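Substrate binding periplasmic protein (Ralstonia solanacearum, PDB 3LOP) probably binds leucine or a related amino acid in the periplasm, in the cleft between two lobes, as the receptor component of a transport system. Local coordinates at residues 12-17 / 51-56; 63-68 / 93-98; 82-87 / 149-154; 127-132 / 159-164. One frame throughout, in Å; residues are numbered along the deposited sequence.

Contact 1 of 4, residues 12-17 / 51-56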
loop_
_atom_site.group_PDB
_atom_site.type_symbol
_atom_site.label_atom_id
_atom_site.label_comp_id
_atom_site.label_asym_id
_atom_site.label_seq_id
_atom_site.Cartn_x
_atom_site.Cartn_y
_atom_site.Cartn_z
ATOM N N LEU A 12 -1.078 -3.868 -12.217
ATOM C CA LEU A 12 -1.448 -4.356 -10.904
ATOM C C LEU A 12 -2.376 -5.554 -11.016
ATOM O O LEU A 12 -2.851 -5.888 -12.105
ATOM C CB LEU A 12 -2.083 -3.227 -10.075
ATOM C CG LEU A 12 -2.848 -2.124 -10.805
ATOM C CD1 LEU A 12 -4.062 -2.716 -11.497
ATOM C CD2 LEU A 12 -3.265 -1.036 -9.820
ATOM N N PRO A 13 -2.633 -6.229 -9.889
ATOM C CA PRO A 13 -3.504 -7.408 -9.864
ATOM C C PRO A 13 -4.985 -7.082 -9.968
ATOM O O PRO A 13 -5.574 -6.551 -9.027
ATOM C CB PRO A 13 -3.165 -8.067 -8.525
ATOM C CG PRO A 13 -1.811 -7.503 -8.168
ATOM C CD PRO A 13 -1.929 -6.082 -8.605
ATOM N N LEU A 14 -5.584 -7.409 -11.108
ATOM C CA LEU A 14 -7.007 -7.169 -11.305
ATOM C C LEU A 14 -7.765 -8.493 -11.205
ATOM O O LEU A 14 -8.993 -8.520 -11.177
ATOM C CB LEU A 14 -7.251 -6.476 -12.650
ATOM C CG LEU A 14 -6.666 -5.056 -12.714
ATOM C CD1 LEU A 14 -6.842 -4.484 -14.110
ATOM C CD2 LEU A 14 -7.354 -4.168 -11.685
ATOM N N SER A 15 -7.013 -9.588 -11.138
ATOM C CA SER A 15 -7.582 -10.922 -10.986
ATOM C C SER A 15 -6.638 -11.704 -10.075
ATOM O O SER A 15 -5.504 -11.280 -9.836
ATOM C CB SER A 15 -7.723 -11.622 -12.345
ATOM O OG SER A 15 -6.467 -11.825 -12.963
ATOM N N GLY A 16 -7.101 -12.832 -9.553
ATOM C CA GLY A 16 -6.253 -13.614 -8.674
ATOM C C GLY A 16 -6.404 -13.225 -7.216
ATOM O O GLY A 16 -7.271 -12.423 -6.858
ATOM N N SER A 17 -5.540 -13.786 -6.375
ATOM C CA SER A 17 -5.572 -13.549 -4.936
ATOM C C SER A 17 -5.484 -12.093 -4.489
ATOM O O SER A 17 -6.027 -11.723 -3.446
ATOM C CB SER A 17 -4.455 -14.344 -4.262
ATOM O OG SER A 17 -4.492 -14.171 -2.857
ATOM N N ALA A 51 -4.401 0.898 -17.603
ATOM C CA ALA A 51 -4.051 -0.126 -16.629
ATOM C C ALA A 51 -3.975 -1.501 -17.274
ATOM O O ALA A 51 -4.570 -1.736 -18.324
ATOM C CB ALA A 51 -5.079 -0.140 -15.500
ATOM N N ARG A 52 -3.222 -2.403 -16.652
ATOM C CA ARG A 52 -3.103 -3.760 -17.164
ATOM C C ARG A 52 -2.922 -4.729 -16.011
ATOM O O ARG A 52 -2.151 -4.488 -15.080
ATOM C CB ARG A 52 -1.937 -3.891 -18.150
ATOM C CG ARG A 52 -1.954 -5.206 -18.936
ATOM C CD ARG A 52 -1.058 -5.130 -20.159
ATOM N NE ARG A 52 -1.533 -4.106 -21.083
ATOM C CZ ARG A 52 -0.835 -3.647 -22.114
ATOM N NH1 ARG A 52 0.374 -4.125 -22.363
ATOM N NH2 ARG A 52 -1.335 -2.686 -22.879
ATOM N N ASP A 53 -3.662 -5.824 -16.088
ATOM C CA ASP A 53 -3.643 -6.868 -15.077
ATOM C C ASP A 53 -2.342 -7.665 -15.144
ATOM O O ASP A 53 -1.952 -8.121 -16.217
ATOM C CB ASP A 53 -4.849 -7.784 -15.336
ATOM C CG ASP A 53 -5.041 -8.854 -14.274
ATOM O OD1 ASP A 53 -4.342 -8.849 -13.240
ATOM O OD2 ASP A 53 -5.925 -9.709 -14.486
ATOM N N ASP A 54 -1.654 -7.805 -14.013
ATOM C CA ASP A 54 -0.441 -8.614 -13.991
ATOM C C ASP A 54 -0.623 -9.841 -13.100
ATOM O O ASP A 54 0.281 -10.666 -12.992
ATOM C CB ASP A 54 0.803 -7.812 -13.551
ATOM C CG ASP A 54 0.650 -7.140 -12.196
ATOM O OD1 ASP A 54 -0.165 -7.586 -11.363
ATOM O OD2 ASP A 54 1.392 -6.160 -11.962
ATOM N N GLU A 55 -1.800 -9.964 -12.483
ATOM C CA GLU A 55 -2.112 -11.103 -11.612
ATOM C C GLU A 55 -1.070 -11.240 -10.503
ATOM O O GLU A 55 -0.939 -12.295 -9.884
ATOM C CB GLU A 55 -2.152 -12.395 -12.444
ATOM C CG GLU A 55 -3.148 -12.372 -13.602
ATOM C CD GLU A 55 -3.069 -13.614 -14.479
ATOM O OE1 GLU A 55 -3.290 -14.729 -13.960
ATOM O OE2 GLU A 55 -2.788 -13.476 -15.691
ATOM N N GLN A 56 -0.363 -10.144 -10.244
ATOM C CA GLN A 56 0.726 -10.071 -9.271
ATOM C C GLN A 56 1.856 -11.041 -9.615
ATOM O O GLN A 56 2.670 -11.393 -8.763
ATOM C CB GLN A 56 0.264 -10.312 -7.826
ATOM C CG GLN A 56 1.254 -9.664 -6.840
ATOM C CD GLN A 56 1.091 -10.092 -5.396
ATOM O OE1 GLN A 56 0.900 -11.274 -5.096
ATOM N NE2 GLN A 56 1.203 -9.135 -4.489
HETATM O O HOH W 1 -3.416 -11.591 -7.781
#

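Contact 2 of 4, residues 63-68 / 93-98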
loop_
_atom_site.group_PDB
_atom_site.type_symbol
_atom_site.label_atom_id
_atom_site.label_comp_id
_atom_site.label_asym_id
_atom_site.label_seq_id
_atom_site.Cartn_x
_atom_site.Cartn_y
_atom_site.Cartn_z
ATOM N N ARG A 63 6.795 -7.463 -17.915
ATOM C CA ARG A 63 6.348 -7.385 -19.300
ATOM C C ARG A 63 5.336 -6.263 -19.510
ATOM O O ARG A 63 5.425 -5.513 -20.483
ATOM C CB ARG A 63 5.749 -8.723 -19.758
ATOM C CG ARG A 63 6.785 -9.824 -19.963
ATOM C CD ARG A 63 6.219 -10.982 -20.781
ATOM N NE ARG A 63 5.216 -11.752 -20.055
ATOM C CZ ARG A 63 5.493 -12.615 -19.083
ATOM N NH1 ARG A 63 6.750 -12.825 -18.716
ATOM N NH2 ARG A 63 4.511 -13.270 -18.475
ATOM N N ASN A 64 4.377 -6.146 -18.595
ATOM C CA ASN A 64 3.360 -5.106 -18.699
ATOM C C ASN A 64 3.963 -3.710 -18.753
ATOM O O ASN A 64 3.642 -2.919 -19.640
ATOM C CB ASN A 64 2.400 -5.169 -17.509
ATOM C CG ASN A 64 1.361 -6.259 -17.645
ATOM O OD1 ASN A 64 1.328 -6.998 -18.631
ATOM N ND2 ASN A 64 0.499 -6.361 -16.646
ATOM N N VAL A 65 4.840 -3.405 -17.802
ATOM C CA VAL A 65 5.442 -2.082 -17.761
ATOM C C VAL A 65 6.275 -1.779 -19.002
ATOM O O VAL A 65 6.165 -0.699 -19.571
ATOM C CB VAL A 65 6.295 -1.897 -16.490
ATOM C CG1 VAL A 65 6.992 -0.536 -16.518
ATOM C CG2 VAL A 65 5.393 -1.988 -15.259
ATOM N N ARG A 66 7.096 -2.731 -19.431
ATOM C CA ARG A 66 7.913 -2.517 -20.620
ATOM C C ARG A 66 7.019 -2.285 -21.840
ATOM O O ARG A 66 7.244 -1.349 -22.609
ATOM C CB ARG A 66 8.833 -3.715 -20.868
ATOM C CG ARG A 66 9.631 -3.603 -22.157
ATOM C CD ARG A 66 10.733 -4.645 -22.244
ATOM N NE ARG A 66 11.867 -4.307 -21.388
ATOM C CZ ARG A 66 12.321 -5.078 -20.405
ATOM N NH1 ARG A 66 11.736 -6.239 -20.146
ATOM N NH2 ARG A 66 13.366 -4.689 -19.687
ATOM N N ASP A 67 6.008 -3.132 -22.013
ATOM C CA ASP A 67 5.092 -2.988 -23.142
ATOM C C ASP A 67 4.351 -1.653 -23.117
ATOM O O ASP A 67 4.310 -0.941 -24.124
ATOM C CB ASP A 67 4.051 -4.119 -23.154
ATOM C CG ASP A 67 4.650 -5.475 -23.449
ATOM O OD1 ASP A 67 5.694 -5.547 -24.130
ATOM O OD2 ASP A 67 4.060 -6.493 -23.005
HETATM N N MSE A 68 3.762 -1.304 -21.978
HETATM C CA MSE A 68 3.024 -0.053 -21.880
HETATM C C MSE A 68 3.913 1.189 -22.018
HETATM O O MSE A 68 3.488 2.208 -22.563
HETATM C CB MSE A 68 2.211 0.004 -20.564
HETATM C CG MSE A 68 0.742 -0.509 -20.708
HETATM SE SE MSE A 68 -0.360 -0.462 -19.118
HETATM C CE MSE A 68 0.804 -1.509 -18.266
ATOM N N GLY A 93 15.977 -3.494 -14.490
ATOM C CA GLY A 93 16.173 -2.238 -15.193
ATOM C C GLY A 93 15.059 -1.774 -16.112
ATOM O O GLY A 93 15.307 -1.019 -17.053
ATOM N N VAL A 94 13.831 -2.202 -15.841
ATOM C CA VAL A 94 12.700 -1.812 -16.671
ATOM C C VAL A 94 12.424 -0.313 -16.586
ATOM O O VAL A 94 12.194 0.347 -17.602
ATOM C CB VAL A 94 11.423 -2.574 -16.259
ATOM C CG1 VAL A 94 10.261 -2.154 -17.140
ATOM C CG2 VAL A 94 11.658 -4.073 -16.372
ATOM N N LEU A 95 12.443 0.227 -15.372
ATOM C CA LEU A 95 12.187 1.649 -15.193
ATOM C C LEU A 95 13.320 2.480 -15.783
ATOM O O LEU A 95 13.079 3.509 -16.408
ATOM C CB LEU A 95 12.022 1.979 -13.708
ATOM C CG LEU A 95 10.907 1.239 -12.963
ATOM C CD1 LEU A 95 10.929 1.651 -11.498
ATOM C CD2 LEU A 95 9.558 1.555 -13.589
ATOM N N ALA A 96 14.555 2.029 -15.585
ATOM C CA ALA A 96 15.717 2.746 -16.103
ATOM C C ALA A 96 15.686 2.810 -17.625
ATOM O O ALA A 96 16.019 3.831 -18.224
ATOM C CB ALA A 96 16.998 2.062 -15.642
ATOM N N GLU A 97 15.287 1.707 -18.242
ATOM C CA GLU A 97 15.223 1.622 -19.693
ATOM C C GLU A 97 14.197 2.589 -20.274
ATOM O O GLU A 97 14.424 3.208 -21.316
ATOM C CB GLU A 97 14.883 0.189 -20.088
ATOM C CG GLU A 97 14.681 -0.043 -21.570
ATOM C CD GLU A 97 14.371 -1.492 -21.849
ATOM O OE1 GLU A 97 15.287 -2.329 -21.706
ATOM O OE2 GLU A 97 13.209 -1.795 -22.188
ATOM N N ALA A 98 13.069 2.724 -19.587
ATOM C CA ALA A 98 12.009 3.606 -20.043
ATOM C C ALA A 98 12.119 5.012 -19.453
ATOM O O ALA A 98 11.384 5.907 -19.859
ATOM C CB ALA A 98 10.650 3.006 -19.680
#

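Contact 3 of 4, residues 82-87 / 149-154. With LEU (leucine), chain B.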
loop_
_atom_site.group_PDB
_atom_site.type_symbol
_atom_site.label_atom_id
_atom_site.label_comp_id
_atom_site.label_asym_id
_atom_site.label_seq_id
_atom_site.Cartn_x
_atom_site.Cartn_y
_atom_site.Cartn_z
ATOM N N GLY A 82 3.054 -5.360 -4.805
ATOM C CA GLY A 82 3.987 -6.444 -4.563
ATOM C C GLY A 82 5.440 -6.040 -4.438
ATOM O O GLY A 82 6.029 -5.507 -5.379
ATOM N N THR A 83 6.023 -6.297 -3.272
ATOM C CA THR A 83 7.423 -5.976 -3.042
ATOM C C THR A 83 8.288 -6.677 -4.082
ATOM O O THR A 83 9.185 -6.065 -4.666
ATOM C CB THR A 83 7.869 -6.417 -1.626
ATOM O OG1 THR A 83 7.222 -5.594 -0.650
ATOM C CG2 THR A 83 9.372 -6.274 -1.459
ATOM N N ALA A 84 8.017 -7.958 -4.319
ATOM C CA ALA A 84 8.795 -8.718 -5.294
ATOM C C ALA A 84 8.612 -8.164 -6.703
ATOM O O ALA A 84 9.553 -8.136 -7.495
ATOM C CB ALA A 84 8.397 -10.198 -5.258
ATOM N N ASN A 85 7.399 -7.716 -7.009
ATOM C CA ASN A 85 7.098 -7.176 -8.326
ATOM C C ASN A 85 7.865 -5.888 -8.599
ATOM O O ASN A 85 8.464 -5.728 -9.659
ATOM C CB ASN A 85 5.591 -6.937 -8.461
ATOM C CG ASN A 85 4.786 -8.216 -8.303
ATOM O OD1 ASN A 85 4.237 -8.750 -9.271
ATOM N ND2 ASN A 85 4.723 -8.720 -7.079
ATOM N N VAL A 86 7.856 -4.970 -7.640
ATOM C CA VAL A 86 8.568 -3.718 -7.827
ATOM C C VAL A 86 10.075 -3.950 -7.839
ATOM O O VAL A 86 10.789 -3.341 -8.630
ATOM C CB VAL A 86 8.222 -2.698 -6.729
ATOM C CG1 VAL A 86 9.025 -1.420 -6.941
ATOM C CG2 VAL A 86 6.732 -2.394 -6.761
ATOM N N GLU A 87 10.561 -4.830 -6.970
ATOM C CA GLU A 87 11.994 -5.098 -6.934
ATOM C C GLU A 87 12.473 -5.678 -8.264
ATOM O O GLU A 87 13.618 -5.460 -8.658
ATOM C CB GLU A 87 12.347 -6.020 -5.758
ATOM C CG GLU A 87 12.087 -5.362 -4.403
ATOM C CD GLU A 87 12.578 -6.177 -3.219
ATOM O OE1 GLU A 87 12.716 -7.410 -3.347
ATOM O OE2 GLU A 87 12.809 -5.580 -2.145
ATOM N N GLN A 149 4.711 -13.939 4.290
ATOM C CA GLN A 149 4.615 -14.436 2.926
ATOM C C GLN A 149 5.984 -14.983 2.529
ATOM O O GLN A 149 7.016 -14.390 2.843
ATOM C CB GLN A 149 4.186 -13.303 1.991
ATOM C CG GLN A 149 3.969 -13.723 0.543
ATOM C CD GLN A 149 3.181 -12.689 -0.235
ATOM O OE1 GLN A 149 1.955 -12.631 -0.141
ATOM N NE2 GLN A 149 3.881 -11.855 -0.992
ATOM N N GLU A 150 5.988 -16.118 1.838
ATOM C CA GLU A 150 7.236 -16.754 1.438
ATOM C C GLU A 150 7.900 -16.099 0.230
ATOM O O GLU A 150 8.025 -16.704 -0.839
ATOM C CB GLU A 150 6.991 -18.240 1.175
ATOM C CG GLU A 150 8.259 -19.065 1.072
ATOM C CD GLU A 150 7.992 -20.545 1.233
ATOM O OE1 GLU A 150 7.141 -21.082 0.491
ATOM O OE2 GLU A 150 8.631 -21.172 2.106
ATOM N N ASP A 151 8.318 -14.851 0.420
ATOM C CA ASP A 151 8.990 -14.071 -0.612
ATOM C C ASP A 151 9.516 -12.775 0.006
ATOM O O ASP A 151 9.607 -12.663 1.232
ATOM C CB ASP A 151 8.038 -13.784 -1.787
ATOM C CG ASP A 151 7.099 -12.621 -1.528
ATOM O OD1 ASP A 151 6.862 -12.279 -0.350
ATOM O OD2 ASP A 151 6.583 -12.059 -2.520
ATOM N N ALA A 152 9.862 -11.799 -0.828
ATOM C CA ALA A 152 10.401 -10.530 -0.339
ATOM C C ALA A 152 9.555 -9.834 0.734
ATOM O O ALA A 152 10.103 -9.241 1.664
ATOM C CB ALA A 152 10.638 -9.586 -1.510
ATOM N N LEU A 153 8.232 -9.894 0.612
ATOM C CA LEU A 153 7.369 -9.256 1.602
ATOM C C LEU A 153 7.582 -9.873 2.978
ATOM O O LEU A 153 7.740 -9.157 3.967
ATOM C CB LEU A 153 5.890 -9.388 1.213
ATOM C CG LEU A 153 4.899 -8.990 2.319
ATOM C CD1 LEU A 153 5.121 -7.533 2.706
ATOM C CD2 LEU A 153 3.470 -9.213 1.848
ATOM N N GLY A 154 7.583 -11.203 3.039
ATOM C CA GLY A 154 7.777 -11.889 4.305
ATOM C C GLY A 154 9.142 -11.613 4.903
ATOM O O GLY A 154 9.284 -11.483 6.119
HETATM N N LEU B . 2.110 -4.397 -2.279
HETATM C CA LEU B . 1.488 -5.574 -1.610
HETATM C C LEU B . 0.094 -5.223 -1.129
HETATM O O LEU B . -0.695 -6.166 -0.923
HETATM C CB LEU B . 2.346 -5.992 -0.429
HETATM C CG LEU B . 3.781 -6.052 -0.940
HETATM C CD1 LEU B . 4.710 -5.540 0.069
HETATM C CD2 LEU B . 4.122 -7.434 -1.329
HETATM O OXT LEU B . -0.183 -4.013 -0.964
HETATM O O HOH W 2 5.812 -9.660 -3.257
#

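Contact 4 of 4, residues 127-132 / 159-164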
loop_
_atom_site.group_PDB
_atom_site.type_symbol
_atom_site.label_atom_id
_atom_site.label_comp_id
_atom_site.label_asym_id
_atom_site.label_seq_id
_atom_site.Cartn_x
_atom_site.Cartn_y
_atom_site.Cartn_z
ATOM N N GLN A 127 8.859 1.567 9.548
ATOM C CA GLN A 127 8.285 2.564 10.442
ATOM C C GLN A 127 7.044 1.980 11.109
ATOM O O GLN A 127 6.822 2.187 12.301
ATOM C CB GLN A 127 7.908 3.838 9.682
ATOM C CG GLN A 127 9.086 4.625 9.139
ATOM C CD GLN A 127 8.650 5.929 8.499
ATOM O OE1 GLN A 127 8.342 6.904 9.191
ATOM N NE2 GLN A 127 8.601 5.950 7.174
ATOM N N GLU A 128 6.240 1.253 10.334
ATOM C CA GLU A 128 5.026 0.623 10.850
ATOM C C GLU A 128 5.384 -0.398 11.929
ATOM O O GLU A 128 4.791 -0.416 13.010
ATOM C CB GLU A 128 4.274 -0.108 9.734
ATOM C CG GLU A 128 3.632 0.770 8.672
ATOM C CD GLU A 128 2.822 -0.054 7.683
ATOM O OE1 GLU A 128 1.961 -0.837 8.138
ATOM O OE2 GLU A 128 3.040 0.075 6.460
ATOM N N ILE A 129 6.357 -1.249 11.619
ATOM C CA ILE A 129 6.797 -2.289 12.537
ATOM C C ILE A 129 7.378 -1.703 13.820
ATOM O O ILE A 129 7.034 -2.140 14.920
ATOM C CB ILE A 129 7.825 -3.218 11.849
ATOM C CG1 ILE A 129 7.131 -3.985 10.719
ATOM C CG2 ILE A 129 8.428 -4.182 12.860
ATOM C CD1 ILE A 129 8.065 -4.801 9.845
ATOM N N ASP A 130 8.248 -0.707 13.689
ATOM C CA ASP A 130 8.830 -0.079 14.870
ATOM C C ASP A 130 7.732 0.440 15.790
ATOM O O ASP A 130 7.722 0.158 16.989
ATOM C CB ASP A 130 9.735 1.096 14.479
ATOM C CG ASP A 130 11.057 0.649 13.895
ATOM O OD1 ASP A 130 11.516 -0.462 14.234
ATOM O OD2 ASP A 130 11.649 1.420 13.108
ATOM N N LYS A 131 6.801 1.197 15.227
ATOM C CA LYS A 131 5.725 1.774 16.021
ATOM C C LYS A 131 4.825 0.730 16.686
ATOM O O LYS A 131 4.570 0.807 17.887
ATOM C CB LYS A 131 4.889 2.717 15.152
ATOM C CG LYS A 131 4.256 3.873 15.918
ATOM C CD LYS A 131 3.633 4.884 14.967
ATOM C CE LYS A 131 3.052 6.072 15.715
ATOM N NZ LYS A 131 4.094 6.799 16.488
HETATM N N MSE A 132 4.357 -0.248 15.914
HETATM C CA MSE A 132 3.474 -1.282 16.455
HETATM C C MSE A 132 4.145 -2.237 17.434
HETATM O O MSE A 132 3.586 -2.547 18.487
HETATM C CB MSE A 132 2.851 -2.107 15.325
HETATM C CG MSE A 132 1.776 -1.389 14.537
HETATM SE SE MSE A 132 0.924 -2.566 13.258
HETATM C CE MSE A 132 2.123 -2.304 11.767
ATOM N N THR A 159 12.589 -9.687 9.091
ATOM C CA THR A 159 13.782 -8.899 9.371
ATOM C C THR A 159 13.431 -7.677 10.213
ATOM O O THR A 159 14.125 -7.359 11.180
ATOM C CB THR A 159 14.452 -8.427 8.069
ATOM O OG1 THR A 159 14.852 -9.569 7.298
ATOM C CG2 THR A 159 15.676 -7.573 8.376
ATOM N N GLY A 160 12.347 -7.005 9.840
ATOM C CA GLY A 160 11.918 -5.818 10.557
ATOM C C GLY A 160 11.508 -6.086 11.991
ATOM O O GLY A 160 11.934 -5.383 12.905
ATOM N N VAL A 161 10.676 -7.102 12.193
ATOM C CA VAL A 161 10.225 -7.443 13.533
ATOM C C VAL A 161 11.401 -7.894 14.395
ATOM O O VAL A 161 11.487 -7.535 15.571
ATOM C CB VAL A 161 9.144 -8.551 13.491
ATOM C CG1 VAL A 161 8.824 -9.023 14.899
ATOM C CG2 VAL A 161 7.879 -8.015 12.832
ATOM N N GLU A 162 12.314 -8.666 13.811
ATOM C CA GLU A 162 13.480 -9.139 14.552
ATOM C C GLU A 162 14.353 -7.967 14.988
ATOM O O GLU A 162 14.872 -7.953 16.105
ATOM C CB GLU A 162 14.315 -10.100 13.699
ATOM C CG GLU A 162 13.591 -11.376 13.309
ATOM C CD GLU A 162 14.485 -12.357 12.574
ATOM O OE1 GLU A 162 15.182 -11.936 11.626
ATOM O OE2 GLU A 162 14.486 -13.552 12.941
ATOM N N ARG A 163 14.507 -6.987 14.105
ATOM C CA ARG A 163 15.327 -5.817 14.403
ATOM C C ARG A 163 14.756 -5.024 15.573
ATOM O O ARG A 163 15.481 -4.662 16.502
ATOM C CB ARG A 163 15.429 -4.919 13.168
ATOM C CG ARG A 163 16.307 -3.689 13.361
ATOM C CD ARG A 163 16.414 -2.899 12.068
ATOM N NE ARG A 163 16.929 -3.728 10.982
ATOM C CZ ARG A 163 17.001 -3.343 9.712
ATOM N NH1 ARG A 163 16.591 -2.133 9.358
ATOM N NH2 ARG A 163 17.479 -4.172 8.794
ATOM N N THR A 164 13.456 -4.756 15.528
ATOM C CA THR A 164 12.806 -4.002 16.588
ATOM C C THR A 164 12.868 -4.764 17.909
ATOM O O THR A 164 13.178 -4.190 18.950
ATOM C CB THR A 164 11.333 -3.708 16.235
ATOM O OG1 THR A 164 11.275 -3.010 14.983
ATOM C CG2 THR A 164 10.685 -2.841 17.316
#

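Contact 1 of 4, residues 12-17 / 51-56
Arg52 opens the contact through its carbonyl: Leu12 N donates to Arg52 O at 3.1 Å, the donor lying nearly in line with the C=O. Next in the chain, Asp53 pairs with Leu12 as a parallel bridge and turns its carboxylate back over the segment 12-17. Its CG stands anti to the backbone N (chi1 -174°), and from there OD1 is gripped on opposite faces of the carboxylate plane, by Leu14 N (2.9 Å) and by Glu55 N, the latter closing an Asx turn. OD2 takes the hydroxyl Ser15 OG at 2.7 Å on its syn lone pair. Aspartate suits this place because its short arm can hold its own turn and the neighbouring loop together. The two strands, 6-12 and 47-53, are adjacent in the parallel sheet of one lobe of a periplasmic binding protein, and both run out here into loops at their C-terminal ends, the side on which leucine is bound. Asp54 N completes the bridge by donating to Leu12 O at 3.0 Å, from well above the carbonyl plane, while Asp54 OD2 bonds to Ser11. Glu55, at positive phi, brings its CG to 3.4 Å from Ser15 OG. Gln56 lays its CB against Pro13 CG at 3.5 Å, and the proline ring, which needs no hydrogen-bond partner, also rests on Val81.

Contact 2 of 4, residues 63-68 / 93-98
Val65 and Val94 meet between two nearly parallel helices; the axes of segments 63-68 and 94-98 come within 9.9 Å of each other, 4° apart. Both belong to the lobe of the periplasmic binding protein fold that carries the five-stranded parallel sheet, and Val65 also touches Ser11 of strand 6-12. The apolar part is small and branched: Val65 CG1 lies 3.7 Å from Val94 CG1, with Leu95 CD2 a looser neighbour of the same methyl at 4.4 Å. Valine fits here because it is short and branched at the beta carbon, so that one methyl meets its counterpart without a long chain to bury. In both residues CG1, the methyl that makes this contact, is anti to the backbone N.

At the more open margin the contact becomes ionic. Arg66 and Glu97 cross at about a right angle, long side chains that can leave the apolar seam and join their charges above it. Glu97 OE2 also forms a salt bridge with Arg70, one helical turn on from Arg66, so two positive groups share one carboxylate oxygen. The Arg66 guanidinium passes Val94 CG2 obliquely, and its NE points almost straight at Glu97 OE2, 3.0 Å away with an angle of 171° at the hydrogen.

Contact 3 of 4, residues 82-87 / 149-154
Thr83 and Ala152 meet in a small interlobe contact, where the start of helix 83-91 comes up against the start of helix 152-166 beside the bound leucine. No direct hydrogen bond crosses it. Ala152 CB carries the contact: it touches Thr83 CG2 at 3.5 Å and Glu87 OE1 at 3.5 Å, while Ala84 CB stands a little further off, 4.4 Å from the same methyl. OE2 of Glu87 is held by Ser111, so OE1 merely lies against the methyl. Alanines suit both helix starts, since a single methyl allows the backbones to come close. The Thr83 side chain is divided between two tasks. With chi1 at -69°, OG1 is anti to the carbonyl carbon and bonds to Thr107, whereas CG2, anti to the backbone N, faces Ala152.

A water supplies the polar bridge, accepting from Ala84 N at 3.0 Å and donating to Asp151 OD2 at 2.6 Å. Asp151 is the N-cap of helix 152-166. Its OD1 is held from opposite faces of the carboxylate plane by Leu153 N, the capping bond, and by Gln149 NE2, while OD2 also pairs with Arg180. These bonds fix the carboxylate where it can reach the water. Leu153 then lays its branched end on the ligand, with its CD2 3.7 Å from leucine CD2, and Gly82 N lies 2.9 Å from the leucine N. At Gly82's backbone angles a beta carbon would press on the preceding carbonyl O. Around this, Tyr125 of helix 125-138 touches both Thr83 and Leu153, and Gln149 ends strand 144-149, whose neighbour 199-203 bonds to it through Gly203.

Contact 4 of 4, residues 127-132 / 159-164
Asp130 OD1 is gripped by two donors: Thr164 OG1, across the helix pair at 2.7 Å, and the side chain of Gln126, one turn earlier on its own helix. The threonine hydroxyl donates nearly along the C-O axis of the carboxylate, and the two side chains meet at an oblique angle. In Asp130 chi1 (-74°) sets CG beside the backbone N, anti to the carbonyl carbon; beyond it, OD1 reaches Thr164 OG1. Threonine is well chosen on a buried helix face, because OG1 answers the aspartate while its methyl, CG2, adds to the apolar surface and packs 4.1 Å from Asp130 CA.

Beneath this bond the contact is apolar. Ile129 points toward helix 152-166, and its CG2 is the methyl that does most of the touching: it lies 3.7 Å from Gly160 O, 3.9 Å from Val161 CG2 and 3.7 Å from Thr164 OG1. The other branch ends in CD1, which rests over Gly160 CA at 4.0 Å. Glycine matches this position because a beta carbon there would run into Ile129 CD1. Its bare backbone lets the isoleucine come close, and the axes of segments 127-132 and 159-164 approach to 9.2 Å at a crossing angle of -41°.

Phe201 of strand 199-203 touches both Ile129 and Val161, so the two helices rest together on the sheet beneath them. Helices packed side by side on a parallel sheet in this way are typical of the alpha/beta lobes of periplasmic binding proteins, and here the pair packs against the four-stranded sheet through Phe201.

Contact 1 and contact 2 belong to the lobe with the five-stranded sheet, and contact 4 to the lobe with the four-stranded sheet; contact 3 joins the two across the cleft beside the bound leucine, consistent with lobes closed around it. Contacts 1 and 2 have centres about 17 Å apart and touch through Asn64, whose helix 58-71 directly follows strand 47-53. Centre to centre, contact 3 lies about 15 Å from contact 1 and about 17 Å from contact 4, with which it shares helix 152-166. Contacts 1 and 4, with centres about 29 Å apart, fall on opposite sides of the chain's centre. Contact 1 closes first, whereas contact 3 interleaves with 2 and 4 as the chain passes between lobes.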